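Local structure of transcriptional regulator, MarR family (Methanosarcina mazei, 3S2W) at residues G92-Q97 and V108-K113. The protein probably binds DNA as a transcription factor of the MarR family, through a winged helix-turn-helix domain. Sequence-based numbering, arbitrary orientation.
Sequences GYVFRQ and VFLTEK
The carbonyl of G92, in the Schellman motif that ends helix 78-90, accepts a hydrogen bond from the hydroxyl of T111 (OG1 to O, 2.8 Å). The T111 hydroxyl, set between its own backbone N and carbonyl carbon (chi1 61°), also caps G114 N as the N-cap of helix 112-133, so one side chain ties the end of one helix to the start of the next. K113 lays its extended chain past the G92 carbonyl and against the Y93 ring, with CG 3.7 Å from Y93 CE1; the Y93 hydroxyl bonds Y46 O. T111 N donates a hydrogen bond to Y93 O (3.1 Å). An alanine in place of T111 would probably leave G92 O without its hydroxyl donor and the first turn of helix 112-133 without its side-chain cap. V94 faces L110 as a non-hydrogen-bonded antiparallel pair whose side chains diverge, while V94 CB still rests 3.2 Å from F109 O. F95 and F109 form the hydrogen-bonded pair, joined by two backbone hydrogen bonds, F95 N to F109 O and F109 N to F95 O, both 2.9 Å. With its ring swung between backbone N and carbonyl carbon (chi1 71°), F95 takes F109 CB over one face, a CH-pi contact 3.8 Å from the centroid. The two ring planes lie 12° apart but are slid so far that they barely overlap, and T111 CG2 meets the F95 edge. R96 and V108 form a non-hydrogen-bonded pair with both side chains on the same face of the sheet, and R96 NH1 hydrogen-bonds Q86 OE1. The hairpin of strands 94-98 and 106-110 is the wing of the winged helix: V94 packs on L88 and V89 of helix 78-90, V94 and V108 on L59 of helix 53-61, and strand 106-110 lies between 94-98 and the short strand 65-66.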
loop_
_atom_site.group_PDB
_atom_site.type_symbol
_atom_site.label_atom_id
_atom_site.label_comp_id
_atom_site.label_asym_id
_atom_site.label_seq_id
_atom_site.Cartn_x
_atom_site.Cartn_y
_atom_site.Cartn_z
ATOM N N GLY A 92 25.464 0.300 3.438
ATOM C CA GLY A 92 26.466 0.101 2.403
ATOM C C GLY A 92 25.942 -0.476 1.102
ATOM O O GLY A 92 26.686 -1.125 0.368
ATOM N N TYR A 93 24.667 -0.230 0.808
ATOM C CA TYR A 93 24.040 -0.764 -0.396
ATOM C C TYR A 93 23.960 0.253 -1.511
ATOM O O TYR A 93 23.775 -0.104 -2.669
ATOM C CB TYR A 93 22.637 -1.261 -0.100
ATOM C CG TYR A 93 22.618 -2.496 0.738
ATOM C CD1 TYR A 93 23.413 -3.578 0.413
ATOM C CD2 TYR A 93 21.818 -2.577 1.868
ATOM C CE1 TYR A 93 23.396 -4.701 1.175
ATOM C CE2 TYR A 93 21.797 -3.695 2.633
ATOM C CZ TYR A 93 22.585 -4.757 2.284
ATOM O OH TYR A 93 22.575 -5.884 3.043
ATOM N N VAL A 94 24.060 1.528 -1.168
ATOM C CA VAL A 94 24.048 2.545 -2.207
ATOM C C VAL A 94 24.932 3.678 -1.818
ATOM O O VAL A 94 25.223 3.856 -0.641
ATOM C CB VAL A 94 22.666 3.147 -2.429
ATOM C CG1 VAL A 94 21.681 2.064 -2.751
ATOM C CG2 VAL A 94 22.245 3.989 -1.215
ATOM N N PHE A 95 25.331 4.463 -2.808
ATOM C CA PHE A 95 26.053 5.691 -2.522
ATOM C C PHE A 95 25.432 6.814 -3.299
ATOM O O PHE A 95 24.672 6.574 -4.243
ATOM C CB PHE A 95 27.567 5.563 -2.771
ATOM C CG PHE A 95 27.958 5.478 -4.228
ATOM C CD1 PHE A 95 28.216 6.632 -4.964
ATOM C CD2 PHE A 95 28.102 4.247 -4.851
ATOM C CE1 PHE A 95 28.582 6.553 -6.289
ATOM C CE2 PHE A 95 28.481 4.168 -6.191
ATOM C CZ PHE A 95 28.723 5.316 -6.907
ATOM N N ARG A 96 25.719 8.030 -2.848
ATOM C CA ARG A 96 25.196 9.259 -3.433
ATOM C C ARG A 96 26.310 9.982 -4.176
ATOM O O ARG A 96 27.462 9.979 -3.751
ATOM C CB ARG A 96 24.727 10.207 -2.338
ATOM C CG ARG A 96 23.351 9.990 -1.776
ATOM C CD ARG A 96 23.336 10.614 -0.360
ATOM N NE ARG A 96 22.001 10.817 0.181
ATOM C CZ ARG A 96 21.678 10.604 1.452
ATOM N NH1 ARG A 96 22.612 10.176 2.306
ATOM N NH2 ARG A 96 20.422 10.819 1.877
ATOM N N GLN A 97 25.963 10.648 -5.261
ATOM C CA GLN A 97 26.940 11.465 -5.961
ATOM C C GLN A 97 26.277 12.733 -6.411
ATOM O O GLN A 97 25.271 12.677 -7.111
ATOM C CB GLN A 97 27.487 10.725 -7.169
ATOM C CG GLN A 97 28.960 10.437 -7.072
ATOM C CD GLN A 97 29.783 11.648 -7.400
ATOM O OE1 GLN A 97 29.653 12.210 -8.484
ATOM N NE2 GLN A 97 30.621 12.076 -6.462
ATOM N N VAL A 108 21.705 8.673 -6.988
ATOM C CA VAL A 108 21.980 7.492 -6.171
ATOM C C VAL A 108 22.312 6.283 -7.021
ATOM O O VAL A 108 21.696 6.045 -8.058
ATOM C CB VAL A 108 20.872 7.190 -5.115
ATOM C CG1 VAL A 108 19.989 8.398 -4.901
ATOM C CG2 VAL A 108 20.051 6.001 -5.516
ATOM N N PHE A 109 23.325 5.545 -6.574
ATOM C CA PHE A 109 23.869 4.432 -7.317
ATOM C C PHE A 109 23.982 3.224 -6.405
ATOM O O PHE A 109 24.241 3.363 -5.215
ATOM C CB PHE A 109 25.273 4.770 -7.797
ATOM C CG PHE A 109 25.334 5.789 -8.899
ATOM C CD1 PHE A 109 25.440 5.385 -10.226
ATOM C CD2 PHE A 109 25.349 7.146 -8.615
ATOM C CE1 PHE A 109 25.522 6.315 -11.264
ATOM C CE2 PHE A 109 25.426 8.093 -9.661
ATOM C CZ PHE A 109 25.514 7.667 -10.986
ATOM N N LEU A 110 23.814 2.029 -6.961
ATOM C CA LEU A 110 24.088 0.803 -6.213
ATOM C C LEU A 110 25.590 0.623 -6.018
ATOM O O LEU A 110 26.379 0.886 -6.933
ATOM C CB LEU A 110 23.505 -0.404 -6.946
ATOM C CG LEU A 110 21.972 -0.443 -6.971
ATOM C CD1 LEU A 110 21.475 -1.227 -8.189
ATOM C CD2 LEU A 110 21.389 -1.006 -5.634
ATOM N N THR A 111 25.992 0.200 -4.826
ATOM C CA THR A 111 27.363 -0.253 -4.614
ATOM C C THR A 111 27.483 -1.718 -5.046
ATOM O O THR A 111 26.493 -2.349 -5.426
ATOM C CB THR A 111 27.741 -0.193 -3.144
ATOM O OG1 THR A 111 26.865 -1.056 -2.415
ATOM C CG2 THR A 111 27.609 1.234 -2.608
ATOM N N GLU A 112 28.686 -2.277 -4.978
ATOM C CA GLU A 112 28.834 -3.688 -5.324
ATOM C C GLU A 112 28.016 -4.563 -4.387
ATOM O O GLU A 112 27.278 -5.436 -4.840
ATOM C CB GLU A 112 30.308 -4.121 -5.376
ATOM C CG GLU A 112 30.885 -4.045 -6.788
ATOM C CD GLU A 112 30.118 -4.924 -7.786
ATOM O OE1 GLU A 112 29.973 -6.135 -7.519
ATOM O OE2 GLU A 112 29.657 -4.406 -8.830
ATOM N N LYS A 113 28.139 -4.319 -3.082
ATOM C CA LYS A 113 27.283 -4.978 -2.089
ATOM C C LYS A 113 25.795 -4.932 -2.500
ATOM O O LYS A 113 25.108 -5.942 -2.480
ATOM C CB LYS A 113 27.478 -4.332 -0.714
ATOM C CG LYS A 113 27.040 -5.182 0.468
ATOM C CD LYS A 113 27.203 -4.415 1.788
ATOM C CE LYS A 113 27.154 -5.337 3.005
ATOM N NZ LYS A 113 27.393 -4.602 4.282
#